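Local coordinates for chaperone SycD (PDB 4NRH), which probably acts as a type III secretion chaperone of the LcrH/SycD family, and forms a complex with the gatekeeper protein CopN, at residues K78-F83 with F98-S103; N90-K95 with A121-K126. One frame throughout, in Å; residues are numbered along the deposited sequence.

Contact 1: K78-F83 with F98-S103; sequences KSITVF and FSLGAS
The F83 ring carries S99 on one face and meets S103 at its edge. S99 CB sits above that face, offset toward the rim, and makes a CH-pi contact 3.6 Å from the ring centroid. S103 OG lies near the ring plane, 3.5 Å from F83 CE2. F83 CB points toward helix 94-106, and with CG anti to the carbonyl carbon (chi1 -66°) the ring lies against S99 and S103.

S103 OG donates to S99 O at 3.0 Å. S99 O also accepts from S103 N, and the two donors reach it from opposite faces of the carbonyl plane. The S103 hydroxyl is thus tied back to its own helix beside the ring edge. S79 OG is 2.8 Å from S103 OG and is hydrogen-bonded to Y76 O. The S99 hydroxyl bonds to Y64 OH of helix 57-72 and to K95 O.

Apolar groups fill the rest. F83 CB touches L100 CB at 3.8 Å, where the two backbones come closest. I80 CG1 packs on S103 CB at 3.6 Å. I80 and L100 cross at about a right angle, with I80 CG2 near L100 CD1.

The axes of the two segments run nearly antiparallel, at 153° and 9.0 Å apart. S79, S99 and S103 all face the partner helix. Such side-by-side antiparallel helices are characteristic of the alpha-solenoid of tetratricopeptide repeat proteins.

Contact 2: N90-K95 with A121-K126; sequences NPFVSK and AVLRDK
R124 grips the S94 hydroxyl side-on with two nitrogens. R124 NE and R124 NH2 each donate to S94 OG at 3.0 Å. Both N-H...O angles are 144°, as expected when two donors of one group share a single acceptor. S94 OG lies close to the guanidinium plane, at its edge. S94 OG stands between the backbone N and the carbonyl carbon (chi1 61°), on a CB that points toward helix 110-123. The R124 chain bends at chi3 (-75°), which sets the place of NE. The remaining terminal nitrogen, R124 NH1, forms a salt bridge with D127, so the group is held from more than one direction.

K95 is a close neighbour of the guanidinium: its CB is 4.0 Å from R124 NH2. The K95 amine forms a salt bridge with E61 of helix 57-72.

L123 supplies the apolar part. L123 CB rests on S94 CB at 4.0 Å. L123 CD1 comes within 3.3 Å of P91 O, which accepts a hydrogen bond from the W97 indole. L123 CD2 approaches the F92 ring, 4.3 Å from F92 CD1.

N90 to V93 form a type I beta turn, and N90 OD1 accepts from F92 N at 3.1 Å in an Asx turn. V93 is the N-cap residue of helix 94-106. The contact joins the start of this helix to the end of helix 110-123, the two ends that meet in the helical hairpin of a tetratricopeptide repeat.

Both contacts use helix 94-106, on different partners. Contact 1 sets its middle against helix 76-89 and is buried. Contact 2 sets its start, with the turn before it, against the end of helix 110-123, and lies at the surface. Their centres are about 14 Å apart. The chemistry follows the place. Contact 1 combines an aromatic face, aliphatic carbons and small hydroxyls, with no charged group taking part. Contact 2 relies on an arginine whose bonds reach a serine and an aspartate, beside a leucine. The two meet where F98 CD2 packs 3.5 Å from R124 NH1. Together they connect three successive helices, 76-89, 94-106 and 110-123.

Contact 1: K78-F83 with F98-S103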
ATOM      1  N   LYS D  78      11.149   2.349  19.127  1.00 51.40           N
ATOM      2  CA  LYS D  78      11.359   1.160  18.309  1.00 50.81           C
ATOM      3  C   LYS D  78      10.452   0.015  18.748  1.00 52.01           C
ATOM      4  O   LYS D  78       9.929  -0.729  17.916  1.00 45.38           O
ATOM      5  CB  LYS D  78      12.825   0.721  18.370  1.00 49.59           C
ATOM      6  CG  LYS D  78      13.131  -0.539  17.577  1.00 58.51           C
ATOM      7  CD  LYS D  78      14.608  -0.890  17.642  1.00 73.39           C
ATOM      8  CE  LYS D  78      14.928  -2.090  16.766  1.00 81.58           C
ATOM      9  NZ  LYS D  78      16.368  -2.464  16.837  1.00 86.71           N
ATOM     10  N   SER D  79      10.268  -0.124  20.057  1.00 47.58           N
ATOM     11  CA  SER D  79       9.418  -1.179  20.597  1.00 47.27           C
ATOM     12  C   SER D  79       7.962  -0.969  20.194  1.00 43.88           C
ATOM     13  O   SER D  79       7.265  -1.921  19.845  1.00 41.01           O
ATOM     14  CB  SER D  79       9.543  -1.244  22.121  1.00 49.73           C
ATOM     15  OG  SER D  79       8.908  -0.136  22.736  1.00 55.44           O
ATOM     16  N   ILE D  80       7.514   0.283  20.234  1.00 42.96           N
ATOM     17  CA  ILE D  80       6.148   0.629  19.854  1.00 44.02           C
ATOM     18  C   ILE D  80       5.875   0.260  18.397  1.00 50.25           C
ATOM     19  O   ILE D  80       4.828  -0.308  18.079  1.00 47.21           O
ATOM     20  CB  ILE D  80       5.871   2.132  20.072  1.00 40.83           C
ATOM     21  CG1 ILE D  80       5.805   2.446  21.568  1.00 42.93           C
ATOM     22  CG2 ILE D  80       4.567   2.538  19.413  1.00 44.98           C
ATOM     23  CD1 ILE D  80       5.806   3.927  21.887  1.00 41.82           C
ATOM     24  N   THR D  81       6.823   0.580  17.523  1.00 48.60           N
ATOM     25  CA  THR D  81       6.741   0.207  16.115  1.00 40.59           C
ATOM     26  C   THR D  81       6.536  -1.298  15.943  1.00 42.11           C
ATOM     27  O   THR D  81       5.662  -1.737  15.194  1.00 41.54           O
ATOM     28  CB  THR D  81       8.010   0.629  15.346  1.00 45.33           C
ATOM     29  OG1 THR D  81       8.115   2.059  15.336  1.00 54.13           O
ATOM     30  CG2 THR D  81       7.963   0.117  13.915  1.00 38.76           C
ATOM     31  N   VAL D  82       7.344  -2.079  16.651  1.00 38.52           N
ATOM     32  CA  VAL D  82       7.313  -3.534  16.545  1.00 42.23           C
ATOM     33  C   VAL D  82       6.010  -4.144  17.061  1.00 42.95           C
ATOM     34  O   VAL D  82       5.403  -4.983  16.394  1.00 39.79           O
ATOM     35  CB  VAL D  82       8.494  -4.166  17.311  1.00 48.31           C
ATOM     36  CG1 VAL D  82       8.352  -5.680  17.365  1.00 38.72           C
ATOM     37  CG2 VAL D  82       9.816  -3.768  16.669  1.00 48.62           C
ATOM     38  N   PHE D  83       5.581  -3.717  18.246  1.00 39.58           N
ATOM     39  CA  PHE D  83       4.387  -4.282  18.871  1.00 40.11           C
ATOM     40  C   PHE D  83       3.113  -3.978  18.085  1.00 36.56           C
ATOM     41  O   PHE D  83       2.196  -4.797  18.052  1.00 41.18           O
ATOM     42  CB  PHE D  83       4.252  -3.788  20.315  1.00 39.67           C
ATOM     43  CG  PHE D  83       5.342  -4.279  21.224  1.00 40.99           C
ATOM     44  CD1 PHE D  83       5.747  -5.604  21.182  1.00 41.19           C
ATOM     45  CD2 PHE D  83       5.954  -3.426  22.127  1.00 42.05           C
ATOM     46  CE1 PHE D  83       6.750  -6.066  22.012  1.00 39.07           C
ATOM     47  CE2 PHE D  83       6.959  -3.881  22.961  1.00 41.19           C
ATOM     48  CZ  PHE D  83       7.357  -5.203  22.903  1.00 42.97           C
ATOM     49  N   PHE D  98      -0.139  -5.797  25.815  1.00 41.45           N
ATOM     50  CA  PHE D  98       0.375  -5.415  27.125  1.00 34.67           C
ATOM     51  C   PHE D  98       1.734  -4.738  26.986  1.00 38.69           C
ATOM     52  O   PHE D  98       1.989  -3.701  27.599  1.00 43.69           O
ATOM     53  CB  PHE D  98       0.483  -6.638  28.040  1.00 33.06           C
ATOM     54  CG  PHE D  98       0.366  -6.315  29.505  1.00 46.12           C
ATOM     55  CD1 PHE D  98       0.210  -5.007  29.935  1.00 44.21           C
ATOM     56  CD2 PHE D  98       0.416  -7.323  30.453  1.00 56.32           C
ATOM     57  CE1 PHE D  98       0.102  -4.710  31.281  1.00 51.24           C
ATOM     58  CE2 PHE D  98       0.309  -7.033  31.802  1.00 52.14           C
ATOM     59  CZ  PHE D  98       0.152  -5.726  32.216  1.00 49.33           C
ATOM     60  N   SER D  99       2.601  -5.333  26.174  1.00 32.08           N
ATOM     61  CA  SER D  99       3.919  -4.769  25.920  1.00 41.44           C
ATOM     62  C   SER D  99       3.815  -3.466  25.133  1.00 40.75           C
ATOM     63  O   SER D  99       4.633  -2.562  25.304  1.00 45.89           O
ATOM     64  CB  SER D  99       4.794  -5.775  25.172  1.00 45.12           C
ATOM     65  OG  SER D  99       5.062  -6.912  25.976  1.00 40.68           O
ATOM     66  N   LEU D 100       2.809  -3.377  24.267  1.00 44.14           N
ATOM     67  CA  LEU D 100       2.543  -2.145  23.535  1.00 40.95           C
ATOM     68  C   LEU D 100       2.110  -1.054  24.508  1.00 47.30           C
ATOM     69  O   LEU D 100       2.547   0.092  24.411  1.00 49.11           O
ATOM     70  CB  LEU D 100       1.471  -2.366  22.464  1.00 34.50           C
ATOM     71  CG  LEU D 100       0.958  -1.118  21.739  1.00 40.07           C
ATOM     72  CD1 LEU D 100       2.108  -0.337  21.116  1.00 39.18           C
ATOM     73  CD2 LEU D 100      -0.078  -1.488  20.687  1.00 39.59           C
ATOM     74  N   GLY D 101       1.244  -1.425  25.448  1.00 40.98           N
ATOM     75  CA  GLY D 101       0.768  -0.506  26.463  1.00 48.66           C
ATOM     76  C   GLY D 101       1.881   0.005  27.355  1.00 46.08           C
ATOM     77  O   GLY D 101       1.947   1.196  27.659  1.00 45.56           O
ATOM     78  N   ALA D 102       2.754  -0.904  27.780  1.00 40.61           N
ATOM     79  CA  ALA D 102       3.886  -0.556  28.631  1.00 46.92           C
ATOM     80  C   ALA D 102       4.843   0.401  27.928  1.00 53.07           C
ATOM     81  O   ALA D 102       5.359   1.336  28.540  1.00 47.22           O
ATOM     82  CB  ALA D 102       4.622  -1.814  29.069  1.00 38.06           C
ATOM     83  N   SER D 103       5.074   0.163  26.641  1.00 58.53           N
ATOM     84  CA  SER D 103       5.963   1.006  25.849  1.00 50.50           C
ATOM     85  C   SER D 103       5.394   2.410  25.682  1.00 49.29           C
ATOM     86  O   SER D 103       6.116   3.401  25.805  1.00 53.50           O
ATOM     87  CB  SER D 103       6.216   0.373  24.480  1.00 51.87           C
ATOM     88  OG  SER D 103       6.953  -0.832  24.604  1.00 59.61           O
TER

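Contact 2: N90-K95 with A121-K126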
ATOM      1  N   ASN D  90      -1.634 -10.400  14.699  1.00 32.91           N
ATOM      2  CA  ASN D  90      -2.479 -11.194  15.582  1.00 37.34           C
ATOM      3  C   ASN D  90      -2.866 -10.394  16.821  1.00 36.53           C
ATOM      4  O   ASN D  90      -2.142 -10.395  17.817  1.00 33.41           O
ATOM      5  CB  ASN D  90      -1.768 -12.491  15.984  1.00 34.96           C
ATOM      6  CG  ASN D  90      -2.697 -13.494  16.654  1.00 40.84           C
ATOM      7  OD1 ASN D  90      -3.757 -13.138  17.171  1.00 39.22           O
ATOM      8  ND2 ASN D  90      -2.294 -14.761  16.651  1.00 33.36           N
ATOM      9  N   PRO D  91      -4.019  -9.709  16.763  1.00 40.69           N
ATOM     10  CA  PRO D  91      -4.492  -8.837  17.843  1.00 34.79           C
ATOM     11  C   PRO D  91      -5.118  -9.594  19.012  1.00 40.10           C
ATOM     12  O   PRO D  91      -5.629  -8.961  19.937  1.00 37.65           O
ATOM     13  CB  PRO D  91      -5.543  -7.971  17.149  1.00 29.89           C
ATOM     14  CG  PRO D  91      -6.085  -8.850  16.079  1.00 35.47           C
ATOM     15  CD  PRO D  91      -4.931  -9.696  15.605  1.00 29.69           C
ATOM     16  N   PHE D  92      -5.080 -10.922  18.975  1.00 37.71           N
ATOM     17  CA  PHE D  92      -5.676 -11.725  20.040  1.00 31.24           C
ATOM     18  C   PHE D  92      -4.631 -12.259  21.013  1.00 37.63           C
ATOM     19  O   PHE D  92      -4.956 -13.007  21.933  1.00 36.28           O
ATOM     20  CB  PHE D  92      -6.488 -12.878  19.446  1.00 32.46           C
ATOM     21  CG  PHE D  92      -7.613 -12.428  18.559  1.00 34.92           C
ATOM     22  CD1 PHE D  92      -8.801 -11.972  19.107  1.00 38.17           C
ATOM     23  CD2 PHE D  92      -7.484 -12.458  17.181  1.00 39.83           C
ATOM     24  CE1 PHE D  92      -9.838 -11.553  18.297  1.00 43.23           C
ATOM     25  CE2 PHE D  92      -8.520 -12.041  16.365  1.00 35.47           C
ATOM     26  CZ  PHE D  92      -9.698 -11.588  16.925  1.00 39.29           C
ATOM     27  N   VAL D  93      -3.376 -11.869  20.809  1.00 39.17           N
ATOM     28  CA  VAL D  93      -2.318 -12.221  21.746  1.00 42.64           C
ATOM     29  C   VAL D  93      -2.168 -11.102  22.771  1.00 37.85           C
ATOM     30  O   VAL D  93      -1.713 -10.006  22.445  1.00 31.73           O
ATOM     31  CB  VAL D  93      -0.977 -12.460  21.036  1.00 43.87           C
ATOM     32  CG1 VAL D  93       0.081 -12.901  22.038  1.00 41.58           C
ATOM     33  CG2 VAL D  93      -1.140 -13.496  19.932  1.00 38.42           C
ATOM     34  N   SER D  94      -2.563 -11.388  24.007  1.00 39.33           N
ATOM     35  CA  SER D  94      -2.675 -10.366  25.044  1.00 41.52           C
ATOM     36  C   SER D  94      -1.346  -9.709  25.413  1.00 38.37           C
ATOM     37  O   SER D  94      -1.309  -8.524  25.746  1.00 38.50           O
ATOM     38  CB  SER D  94      -3.310 -10.964  26.300  1.00 32.81           C
ATOM     39  OG  SER D  94      -2.511 -12.010  26.822  1.00 34.47           O
ATOM     40  N   LYS D  95      -0.258 -10.473  25.354  1.00 33.95           N
ATOM     41  CA  LYS D  95       1.050  -9.937  25.718  1.00 41.53           C
ATOM     42  C   LYS D  95       1.561  -8.937  24.680  1.00 42.29           C
ATOM     43  O   LYS D  95       2.419  -8.110  24.984  1.00 47.89           O
ATOM     44  CB  LYS D  95       2.064 -11.066  25.919  1.00 39.30           C
ATOM     45  CG  LYS D  95       2.540 -11.746  24.651  1.00 42.77           C
ATOM     46  CD  LYS D  95       3.557 -12.827  24.988  1.00 44.82           C
ATOM     47  CE  LYS D  95       4.128 -13.471  23.736  1.00 40.32           C
ATOM     48  NZ  LYS D  95       5.122 -14.531  24.068  1.00 35.69           N
ATOM     49  N   ALA D 121      -6.996  -6.355  29.010  1.00 37.53           N
ATOM     50  CA  ALA D 121      -7.980  -6.777  30.001  1.00 41.37           C
ATOM     51  C   ALA D 121      -9.054  -7.661  29.371  1.00 42.10           C
ATOM     52  O   ALA D 121      -9.386  -8.721  29.899  1.00 41.01           O
ATOM     53  CB  ALA D 121      -8.613  -5.567  30.667  1.00 41.19           C
ATOM     54  N   VAL D 122      -9.599  -7.207  28.245  1.00 47.93           N
ATOM     55  CA  VAL D 122     -10.618  -7.952  27.512  1.00 48.43           C
ATOM     56  C   VAL D 122     -10.117  -9.341  27.119  1.00 45.18           C
ATOM     57  O   VAL D 122     -10.824 -10.338  27.277  1.00 44.49           O
ATOM     58  CB  VAL D 122     -11.058  -7.192  26.243  1.00 51.67           C
ATOM     59  CG1 VAL D 122     -12.005  -8.043  25.409  1.00 51.12           C
ATOM     60  CG2 VAL D 122     -11.713  -5.872  26.618  1.00 52.25           C
ATOM     61  N   LEU D 123      -8.891  -9.398  26.611  1.00 43.22           N
ATOM     62  CA  LEU D 123      -8.302 -10.649  26.146  1.00 40.30           C
ATOM     63  C   LEU D 123      -7.880 -11.544  27.310  1.00 42.94           C
ATOM     64  O   LEU D 123      -7.722 -12.754  27.149  1.00 45.96           O
ATOM     65  CB  LEU D 123      -7.101 -10.363  25.244  1.00 35.35           C
ATOM     66  CG  LEU D 123      -7.379  -9.574  23.962  1.00 40.27           C
ATOM     67  CD1 LEU D 123      -6.080  -9.257  23.234  1.00 36.10           C
ATOM     68  CD2 LEU D 123      -8.340 -10.327  23.051  1.00 34.42           C
ATOM     69  N   ARG D 124      -7.697 -10.938  28.480  1.00 39.28           N
ATOM     70  CA  ARG D 124      -7.132 -11.636  29.630  1.00 39.28           C
ATOM     71  C   ARG D 124      -7.865 -11.217  30.903  1.00 50.90           C
ATOM     72  O   ARG D 124      -7.312 -10.509  31.745  1.00 57.18           O
ATOM     73  CB  ARG D 124      -5.637 -11.336  29.743  1.00 51.66           C
ATOM     74  CG  ARG D 124      -4.828 -12.365  30.509  1.00 51.67           C
ATOM     75  CD  ARG D 124      -3.493 -11.774  30.933  1.00 56.44           C
ATOM     76  NE  ARG D 124      -2.547 -11.661  29.829  1.00 52.55           N
ATOM     77  CZ  ARG D 124      -1.386 -11.017  29.908  1.00 53.10           C
ATOM     78  NH1 ARG D 124      -1.031 -10.423  31.040  1.00 51.29           N
ATOM     79  NH2 ARG D 124      -0.582 -10.961  28.855  1.00 50.30           N
ATOM     80  N   ASP D 125      -9.114 -11.658  31.027  1.00 47.89           N
ATOM     81  CA  ASP D 125     -10.024 -11.184  32.070  1.00 58.46           C
ATOM     82  C   ASP D 125      -9.540 -11.407  33.505  1.00 55.68           C
ATOM     83  O   ASP D 125      -9.809 -10.591  34.386  1.00 60.18           O
ATOM     84  CB  ASP D 125     -11.394 -11.850  31.896  1.00 68.86           C
ATOM     85  CG  ASP D 125     -12.485 -11.152  32.684  1.00 76.91           C
ATOM     86  OD1 ASP D 125     -12.315  -9.958  33.010  1.00 73.94           O
ATOM     87  OD2 ASP D 125     -13.511 -11.799  32.981  1.00 78.86           O
ATOM     88  N   LYS D 126      -8.835 -12.508  33.743  1.00 49.04           N
ATOM     89  CA  LYS D 126      -8.440 -12.871  35.104  1.00 51.71           C
ATOM     90  C   LYS D 126      -7.298 -12.019  35.658  1.00 56.61           C
ATOM     91  O   LYS D 126      -7.111 -11.939  36.871  1.00 64.23           O
ATOM     92  CB  LYS D 126      -8.050 -14.350  35.164  1.00 53.12           C
ATOM     93  CG  LYS D 126      -9.202 -15.306  34.890  1.00 60.92           C
ATOM     94  CD  LYS D 126      -8.735 -16.752  34.896  1.00 61.71           C
ATOM     95  CE  LYS D 126      -9.886 -17.707  34.621  1.00 67.34           C
ATOM     96  NZ  LYS D 126      -9.424 -19.117  34.488  1.00 73.85           N
TER